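Hemolysin activator protein CdiB (Acinetobacter baumannii ACICU, PDB 6WIL) probably secretes its partner CdiA toxin across the outer membrane, as a two-partner (TpsB, Omp85-superfamily) transporter of contact-dependent growth inhibition. Local coordinates at residues D431-Y436 / S485-I490; Q494-V499 / G518-L523. All blocks are in the same frame, centred on the assembly; numbering follows the deposited sequence.

Contact 1 (D431-Y436 / S485-I490); sequences DKPAQY and SLNAPI
The torsions of Gln435 and Ser485 set a CB against a hydroxyl on one face of the sheet. Ser485 OG stands between its own backbone N and carbonyl carbon (chi1 57°), where it rests 3.5 Å from Gln435 CB. The CG of Gln435 is anti to the backbone N (chi1 -154°); the chain bends at chi2, and its end leads away from 485-490, the side chain touching Thr424 and Pro426 of strand 414-429. A water 3.1 Å from Ser485 OG also makes a weak bond to Gln435 O. Beneath these side chains the backbones form a reciprocal pair: Gln435 N donates to Ser485 O at 2.7 Å, and Ser485 N returns a bond to Gln435 O at 2.9 Å. Ser485 O also receives a CA-H contact from Ala434 CA at 3.2 Å. On the other face Ala434 CB and Leu486 CB are loosely packed, 4.4 Å apart. Farther on, Pro433 CG comes to 4.2 Å from Asn487 ND2, the two side chains crossing at about a right angle. With axes 153° apart and one hydrogen-bonded pair, Gln435 with Ser485, beside one non-hydrogen-bonded pair, Ala434 with Leu486, this is an antiparallel pairing in the wall of a 16-stranded beta-barrel.

Contact 2 (Q494-V499 / G518-L523); sequences QFYMAV and GSVLGL
The Tyr496 ring carries Gly522 on one face: Gly522 CA sits 3.9 Å above the ring plane, offset toward the rim, and lies 21° off the normal through the centroid, a CH-pi contact. Tyr496 CE1 meets Val520 CG1 at 3.7 Å in an oblique approach, and Arg524 adds a cation-pi contact to the ring. The CG of Tyr496 lies between its backbone N and carbonyl carbon (chi1 70°), which starts the ring across the glycine of the partner strand. Gly522 has no side chain, and the ring lies directly over its CA. The hydrogen bond of Tyr496 OH is to Asp533. On the same face of the sheet as Tyr496, Ala498 CB packs at 4.1 Å from Val520 CB.

On the other face of the sheet, Phe495 CD1 touches Leu523 CB at 4.0 Å, and Leu521 CD1 reaches back to Met497 CG (a selenomethionine) at 3.7 Å. Two reciprocal backbone pairs, Tyr496 with Gly522 (Tyr496 N to Gly522 O 2.9 Å) and Ala498 with Val520, join the strands, whose axes run at 173°, nearly antiparallel. Ala498 O accepts twice, from Val520 N and, at 3.0 Å, from Ser519 OG; the donors arrive from opposite faces of the carbonyl plane, consistent with a firmly fixed oxygen.

The hairpin of strands 493-505 and 515-526 is flanked on both sides. Phe495, Met497 and Val499 bond through their backbones to strand 476-487, while Tyr496 and Val520 touch Phe535 of strand 530-541.

In the fold
Contacts 1 and 2 lie about 13 Å apart between centres, on the same side of the chain's centre and in one closed antiparallel sheet. They follow in series along the chain: the pairing of strands 432-444 and 476-487 is complete before that of strands 493-505 and 515-526 begins. Strands 476-487 and 493-505 are themselves neighbours, and a probable hydrogen bond from Leu486 N to Phe495 O (2.9 Å) joins the contacts directly, with Ala488 CB packed 3.5 Å from Phe495 CE2. Four successive barrel strands are thereby linked edge to edge, forming a continuous piece of the wall of what is probably the outer-membrane transport barrel.

Contact 1 (D431-Y436 / S485-I490)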
ATOM      1  N   ASP A 431      27.404 -14.092  -5.816  1.00 49.30           N
ATOM      2  CA  ASP A 431      26.994 -15.340  -5.178  1.00 63.85           C
ATOM      3  C   ASP A 431      26.502 -15.146  -3.745  1.00 62.25           C
ATOM      4  O   ASP A 431      26.426 -16.112  -2.979  1.00 76.21           O
ATOM      5  CB  ASP A 431      28.120 -16.381  -5.212  1.00 65.77           C
ATOM      6  CG  ASP A 431      27.597 -17.800  -5.217  1.00 92.72           C
ATOM      7  OD1 ASP A 431      26.375 -17.979  -5.401  1.00101.01           O
ATOM      8  OD2 ASP A 431      28.405 -18.736  -5.033  1.00 90.11           O
ATOM      9  N   LYS A 432      26.155 -13.918  -3.361  1.00 59.01           N
ATOM     10  CA  LYS A 432      25.546 -13.647  -2.070  1.00 52.06           C
ATOM     11  C   LYS A 432      24.133 -13.108  -2.263  1.00 60.44           C
ATOM     12  O   LYS A 432      23.889 -12.344  -3.203  1.00 67.20           O
ATOM     13  CB  LYS A 432      26.362 -12.627  -1.262  1.00 49.07           C
ATOM     14  CG  LYS A 432      27.867 -12.827  -1.301  1.00 65.62           C
ATOM     15  CD  LYS A 432      28.575 -11.538  -0.900  1.00 64.72           C
ATOM     16  CE  LYS A 432      30.013 -11.503  -1.393  1.00 66.23           C
ATOM     17  NZ  LYS A 432      30.568 -10.122  -1.341  1.00 64.09           N
ATOM     18  N   PRO A 433      23.187 -13.486  -1.403  1.00 61.69           N
ATOM     19  CA  PRO A 433      21.833 -12.927  -1.507  1.00 57.66           C
ATOM     20  C   PRO A 433      21.840 -11.412  -1.349  1.00 62.24           C
ATOM     21  O   PRO A 433      22.607 -10.852  -0.562  1.00 60.72           O
ATOM     22  CB  PRO A 433      21.076 -13.611  -0.362  1.00 51.68           C
ATOM     23  CG  PRO A 433      22.143 -14.116   0.565  1.00 55.21           C
ATOM     24  CD  PRO A 433      23.293 -14.477  -0.320  1.00 62.78           C
ATOM     25  N   ALA A 434      20.973 -10.749  -2.112  1.00 41.45           N
ATOM     26  CA  ALA A 434      20.910  -9.296  -2.115  1.00 44.96           C
ATOM     27  C   ALA A 434      19.481  -8.858  -2.395  1.00 35.76           C
ATOM     28  O   ALA A 434      18.631  -9.655  -2.797  1.00 41.08           O
ATOM     29  CB  ALA A 434      21.873  -8.695  -3.145  1.00 49.19           C
ATOM     30  N   GLN A 435      19.225  -7.569  -2.185  1.00 42.35           N
ATOM     31  CA  GLN A 435      17.923  -6.974  -2.446  1.00 55.81           C
ATOM     32  C   GLN A 435      18.116  -5.649  -3.169  1.00 41.54           C
ATOM     33  O   GLN A 435      19.033  -4.889  -2.850  1.00 45.45           O
ATOM     34  CB  GLN A 435      17.138  -6.750  -1.145  1.00 46.11           C
ATOM     35  CG  GLN A 435      15.627  -6.725  -1.320  1.00 56.72           C
ATOM     36  CD  GLN A 435      14.990  -8.074  -1.048  1.00 65.52           C
ATOM     37  OE1 GLN A 435      15.630  -8.977  -0.508  1.00 79.30           O
ATOM     38  NE2 GLN A 435      13.721  -8.216  -1.414  1.00 68.57           N
ATOM     39  N   TYR A 436      17.260  -5.383  -4.151  1.00 46.67           N
ATOM     40  CA  TYR A 436      17.267  -4.117  -4.871  1.00 49.88           C
ATOM     41  C   TYR A 436      15.974  -3.370  -4.587  1.00 43.56           C
ATOM     42  O   TYR A 436      14.889  -3.960  -4.602  1.00 47.99           O
ATOM     43  CB  TYR A 436      17.430  -4.322  -6.380  1.00 43.98           C
ATOM     44  CG  TYR A 436      17.157  -3.075  -7.191  1.00 32.44           C
ATOM     45  CD1 TYR A 436      18.125  -2.091  -7.337  1.00 39.52           C
ATOM     46  CD2 TYR A 436      15.927  -2.881  -7.806  1.00 36.28           C
ATOM     47  CE1 TYR A 436      17.874  -0.950  -8.075  1.00 51.32           C
ATOM     48  CE2 TYR A 436      15.668  -1.746  -8.544  1.00 45.21           C
ATOM     49  CZ  TYR A 436      16.644  -0.785  -8.678  1.00 49.61           C
ATOM     50  OH  TYR A 436      16.386   0.347  -9.414  1.00 47.37           O
ATOM     51  N   SER A 485      20.987  -3.775  -0.996  1.00 43.13           N
ATOM     52  CA  SER A 485      21.417  -4.276   0.299  1.00 53.45           C
ATOM     53  C   SER A 485      21.795  -5.747   0.180  1.00 64.18           C
ATOM     54  O   SER A 485      21.116  -6.517  -0.507  1.00 56.57           O
ATOM     55  CB  SER A 485      20.323  -4.093   1.355  1.00 50.33           C
ATOM     56  OG  SER A 485      19.125  -4.739   0.964  1.00 59.69           O
ATOM     57  N   LEU A 486      22.892  -6.123   0.842  1.00 63.15           N
ATOM     58  CA  LEU A 486      23.363  -7.500   0.895  1.00 68.49           C
ATOM     59  C   LEU A 486      23.555  -7.911   2.347  1.00 70.24           C
ATOM     60  O   LEU A 486      23.911  -7.092   3.195  1.00 61.83           O
ATOM     61  CB  LEU A 486      24.688  -7.692   0.116  1.00 59.79           C
ATOM     62  CG  LEU A 486      25.961  -6.909   0.466  1.00 59.27           C
ATOM     63  CD1 LEU A 486      26.795  -7.595   1.558  1.00 90.15           C
ATOM     64  CD2 LEU A 486      26.795  -6.686  -0.796  1.00 73.27           C
ATOM     65  N   ASN A 487      23.332  -9.194   2.623  1.00 71.36           N
ATOM     66  CA  ASN A 487      23.516  -9.705   3.974  1.00 63.78           C
ATOM     67  C   ASN A 487      24.988  -9.696   4.362  1.00 75.53           C
ATOM     68  O   ASN A 487      25.858 -10.093   3.583  1.00 66.97           O
ATOM     69  CB  ASN A 487      22.968 -11.124   4.094  1.00 63.75           C
ATOM     70  CG  ASN A 487      21.480 -11.148   4.326  1.00 84.09           C
ATOM     71  OD1 ASN A 487      20.887 -10.139   4.705  1.00 86.52           O
ATOM     72  ND2 ASN A 487      20.865 -12.302   4.109  1.00 84.73           N
ATOM     73  N   ALA A 488      25.257  -9.241   5.576  1.00 82.84           N
ATOM     74  CA  ALA A 488      26.591  -9.300   6.140  1.00 75.16           C
ATOM     75  C   ALA A 488      26.919 -10.734   6.542  1.00 70.44           C
ATOM     76  O   ALA A 488      26.019 -11.569   6.678  1.00 71.68           O
ATOM     77  CB  ALA A 488      26.682  -8.365   7.342  1.00 78.61           C
ATOM     78  N   PRO A 489      28.203 -11.056   6.729  1.00 78.74           N
ATOM     79  CA  PRO A 489      28.548 -12.405   7.215  1.00 85.62           C
ATOM     80  C   PRO A 489      27.965 -12.707   8.586  1.00 93.80           C
ATOM     81  O   PRO A 489      27.768 -13.878   8.934  1.00 79.42           O
ATOM     82  CB  PRO A 489      30.082 -12.384   7.242  1.00 93.43           C
ATOM     83  CG  PRO A 489      30.436 -10.926   7.349  1.00 83.87           C
ATOM     84  CD  PRO A 489      29.399 -10.217   6.537  1.00 78.03           C
ATOM     85  N   ILE A 490      27.664 -11.673   9.361  1.00 96.28           N
ATOM     86  CA  ILE A 490      27.066 -11.772  10.688  1.00 84.64           C
ATOM     87  C   ILE A 490      25.552 -11.879  10.515  1.00 83.98           C
ATOM     88  O   ILE A 490      24.993 -11.232   9.619  1.00 85.37           O
ATOM     89  CB  ILE A 490      27.473 -10.552  11.529  1.00 79.36           C
ATOM     90  CG1 ILE A 490      28.997 -10.409  11.523  1.00 94.55           C
ATOM     91  CG2 ILE A 490      26.943 -10.637  12.938  1.00 87.00           C
ATOM     92  CD1 ILE A 490      29.742 -11.714  11.751  1.00 71.48           C
TER
HETATM   93  O   HOH W   1      17.307  -2.846  -0.637  1.00 56.06           O

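Contact 2 (Q494-V499 / G518-L523)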
ATOM      1  N   GLN A 494      22.972  -6.302   7.440  1.00 61.02           N
ATOM      2  CA  GLN A 494      23.095  -6.102   6.005  1.00 70.10           C
ATOM      3  C   GLN A 494      23.747  -4.756   5.724  1.00 67.23           C
ATOM      4  O   GLN A 494      23.479  -3.769   6.416  1.00 53.46           O
ATOM      5  CB  GLN A 494      21.730  -6.199   5.304  1.00 65.08           C
ATOM      6  CG  GLN A 494      20.628  -5.338   5.898  1.00 74.76           C
ATOM      7  CD  GLN A 494      19.374  -5.321   5.037  1.00 91.31           C
ATOM      8  OE1 GLN A 494      18.801  -4.262   4.773  1.00 77.09           O
ATOM      9  NE2 GLN A 494      18.944  -6.498   4.591  1.00 93.20           N
ATOM     10  N   PHE A 495      24.623  -4.736   4.720  1.00 65.88           N
ATOM     11  CA  PHE A 495      25.193  -3.507   4.188  1.00 62.55           C
ATOM     12  C   PHE A 495      24.339  -3.012   3.030  1.00 58.78           C
ATOM     13  O   PHE A 495      23.679  -3.799   2.347  1.00 63.89           O
ATOM     14  CB  PHE A 495      26.627  -3.725   3.698  1.00 63.65           C
ATOM     15  CG  PHE A 495      27.514  -4.419   4.689  1.00 83.57           C
ATOM     16  CD1 PHE A 495      27.942  -3.766   5.832  1.00 83.73           C
ATOM     17  CD2 PHE A 495      27.937  -5.721   4.468  1.00 77.92           C
ATOM     18  CE1 PHE A 495      28.762  -4.401   6.744  1.00 69.26           C
ATOM     19  CE2 PHE A 495      28.760  -6.361   5.375  1.00 74.26           C
ATOM     20  CZ  PHE A 495      29.174  -5.700   6.516  1.00 75.72           C
ATOM     21  N   TYR A 496      24.356  -1.700   2.805  1.00 57.27           N
ATOM     22  CA  TYR A 496      23.605  -1.148   1.687  1.00 53.80           C
ATOM     23  C   TYR A 496      24.326   0.066   1.126  1.00 48.43           C
ATOM     24  O   TYR A 496      24.987   0.812   1.855  1.00 57.79           O
ATOM     25  CB  TYR A 496      22.168  -0.776   2.085  1.00 56.60           C
ATOM     26  CG  TYR A 496      22.035   0.416   3.013  1.00 64.05           C
ATOM     27  CD1 TYR A 496      21.895   1.706   2.511  1.00 48.41           C
ATOM     28  CD2 TYR A 496      22.018   0.247   4.391  1.00 74.76           C
ATOM     29  CE1 TYR A 496      21.764   2.794   3.359  1.00 59.69           C
ATOM     30  CE2 TYR A 496      21.887   1.329   5.244  1.00 65.66           C
ATOM     31  CZ  TYR A 496      21.760   2.597   4.724  1.00 56.57           C
ATOM     32  OH  TYR A 496      21.626   3.666   5.580  1.00 65.35           O
HETATM   33  N   MSE A 497      24.199   0.245  -0.185  1.00 55.07           N
HETATM   34  CA  MSE A 497      24.667   1.449  -0.859  1.00 62.19           C
HETATM   35  C   MSE A 497      23.498   2.029  -1.646  1.00 51.98           C
HETATM   36  O   MSE A 497      22.709   1.284  -2.228  1.00 58.09           O
HETATM   37  CB  MSE A 497      25.849   1.150  -1.782  1.00 60.69           C
HETATM   38  CG  MSE A 497      26.761   2.343  -2.032  1.00 71.29           C
HETATM   39 SE   MSE A 497      27.404   2.456  -3.874  0.36 89.60          SE
HETATM   40  CE  MSE A 497      28.021   0.623  -4.112  1.00 66.04           C
ATOM     41  N   ALA A 498      23.372   3.352  -1.660  1.00 51.32           N
ATOM     42  CA  ALA A 498      22.223   3.996  -2.272  1.00 54.43           C
ATOM     43  C   ALA A 498      22.667   5.140  -3.171  1.00 59.39           C
ATOM     44  O   ALA A 498      23.659   5.822  -2.898  1.00 55.39           O
ATOM     45  CB  ALA A 498      21.244   4.516  -1.211  1.00 43.55           C
ATOM     46  N   VAL A 499      21.917   5.336  -4.255  1.00 49.70           N
ATOM     47  CA  VAL A 499      22.114   6.443  -5.185  1.00 57.51           C
ATOM     48  C   VAL A 499      20.750   7.057  -5.473  1.00 50.44           C
ATOM     49  O   VAL A 499      19.861   6.376  -5.999  1.00 39.24           O
ATOM     50  CB  VAL A 499      22.787   5.996  -6.493  1.00 58.15           C
ATOM     51  CG1 VAL A 499      22.923   7.178  -7.443  1.00 50.40           C
ATOM     52  CG2 VAL A 499      24.148   5.372  -6.212  1.00 56.20           C
ATOM     53  N   GLY A 518      22.985  12.352  -5.073  1.00 50.51           N
ATOM     54  CA  GLY A 518      23.680  11.996  -3.852  1.00 51.94           C
ATOM     55  C   GLY A 518      23.911  10.504  -3.751  1.00 62.53           C
ATOM     56  O   GLY A 518      23.266   9.720  -4.456  1.00 64.58           O
ATOM     57  N   SER A 519      24.835  10.094  -2.887  1.00 51.46           N
ATOM     58  CA  SER A 519      25.118   8.682  -2.688  1.00 59.07           C
ATOM     59  C   SER A 519      25.303   8.415  -1.202  1.00 63.70           C
ATOM     60  O   SER A 519      25.762   9.280  -0.452  1.00 59.33           O
ATOM     61  CB  SER A 519      26.358   8.233  -3.468  1.00 65.97           C
ATOM     62  OG  SER A 519      26.451   6.819  -3.495  1.00 67.77           O
ATOM     63  N   VAL A 520      24.942   7.203  -0.787  1.00 62.15           N
ATOM     64  CA  VAL A 520      24.929   6.820   0.620  1.00 56.83           C
ATOM     65  C   VAL A 520      25.463   5.401   0.752  1.00 53.39           C
ATOM     66  O   VAL A 520      25.145   4.528  -0.062  1.00 52.08           O
ATOM     67  CB  VAL A 520      23.507   6.939   1.214  1.00 53.09           C
ATOM     68  CG1 VAL A 520      23.334   6.025   2.418  1.00 61.85           C
ATOM     69  CG2 VAL A 520      23.223   8.376   1.603  1.00 57.61           C
ATOM     70  N   LEU A 521      26.290   5.178   1.772  1.00 66.09           N
ATOM     71  CA  LEU A 521      26.777   3.852   2.132  1.00 58.34           C
ATOM     72  C   LEU A 521      26.572   3.656   3.628  1.00 57.86           C
ATOM     73  O   LEU A 521      26.949   4.524   4.423  1.00 59.70           O
ATOM     74  CB  LEU A 521      28.256   3.687   1.766  1.00 66.12           C
ATOM     75  CG  LEU A 521      28.895   2.324   2.044  1.00 75.22           C
ATOM     76  CD1 LEU A 521      28.333   1.259   1.116  1.00 60.59           C
ATOM     77  CD2 LEU A 521      30.408   2.406   1.926  1.00 77.51           C
ATOM     78  N   GLY A 522      25.973   2.533   4.009  1.00 50.07           N
ATOM     79  CA  GLY A 522      25.678   2.314   5.406  1.00 49.70           C
ATOM     80  C   GLY A 522      25.380   0.865   5.722  1.00 58.80           C
ATOM     81  O   GLY A 522      25.546  -0.023   4.883  1.00 60.57           O
ATOM     82  N   LEU A 523      24.931   0.641   6.958  1.00 61.30           N
ATOM     83  CA  LEU A 523      24.630  -0.698   7.445  1.00 61.11           C
ATOM     84  C   LEU A 523      23.435  -0.641   8.388  1.00 47.78           C
ATOM     85  O   LEU A 523      23.120   0.404   8.962  1.00 61.35           O
ATOM     86  CB  LEU A 523      25.832  -1.327   8.162  1.00 73.56           C
ATOM     87  CG  LEU A 523      26.132  -0.833   9.581  1.00 72.72           C
ATOM     88  CD1 LEU A 523      27.071  -1.799  10.280  1.00 63.26           C
ATOM     89  CD2 LEU A 523      26.721   0.575   9.581  1.00 61.17           C
TER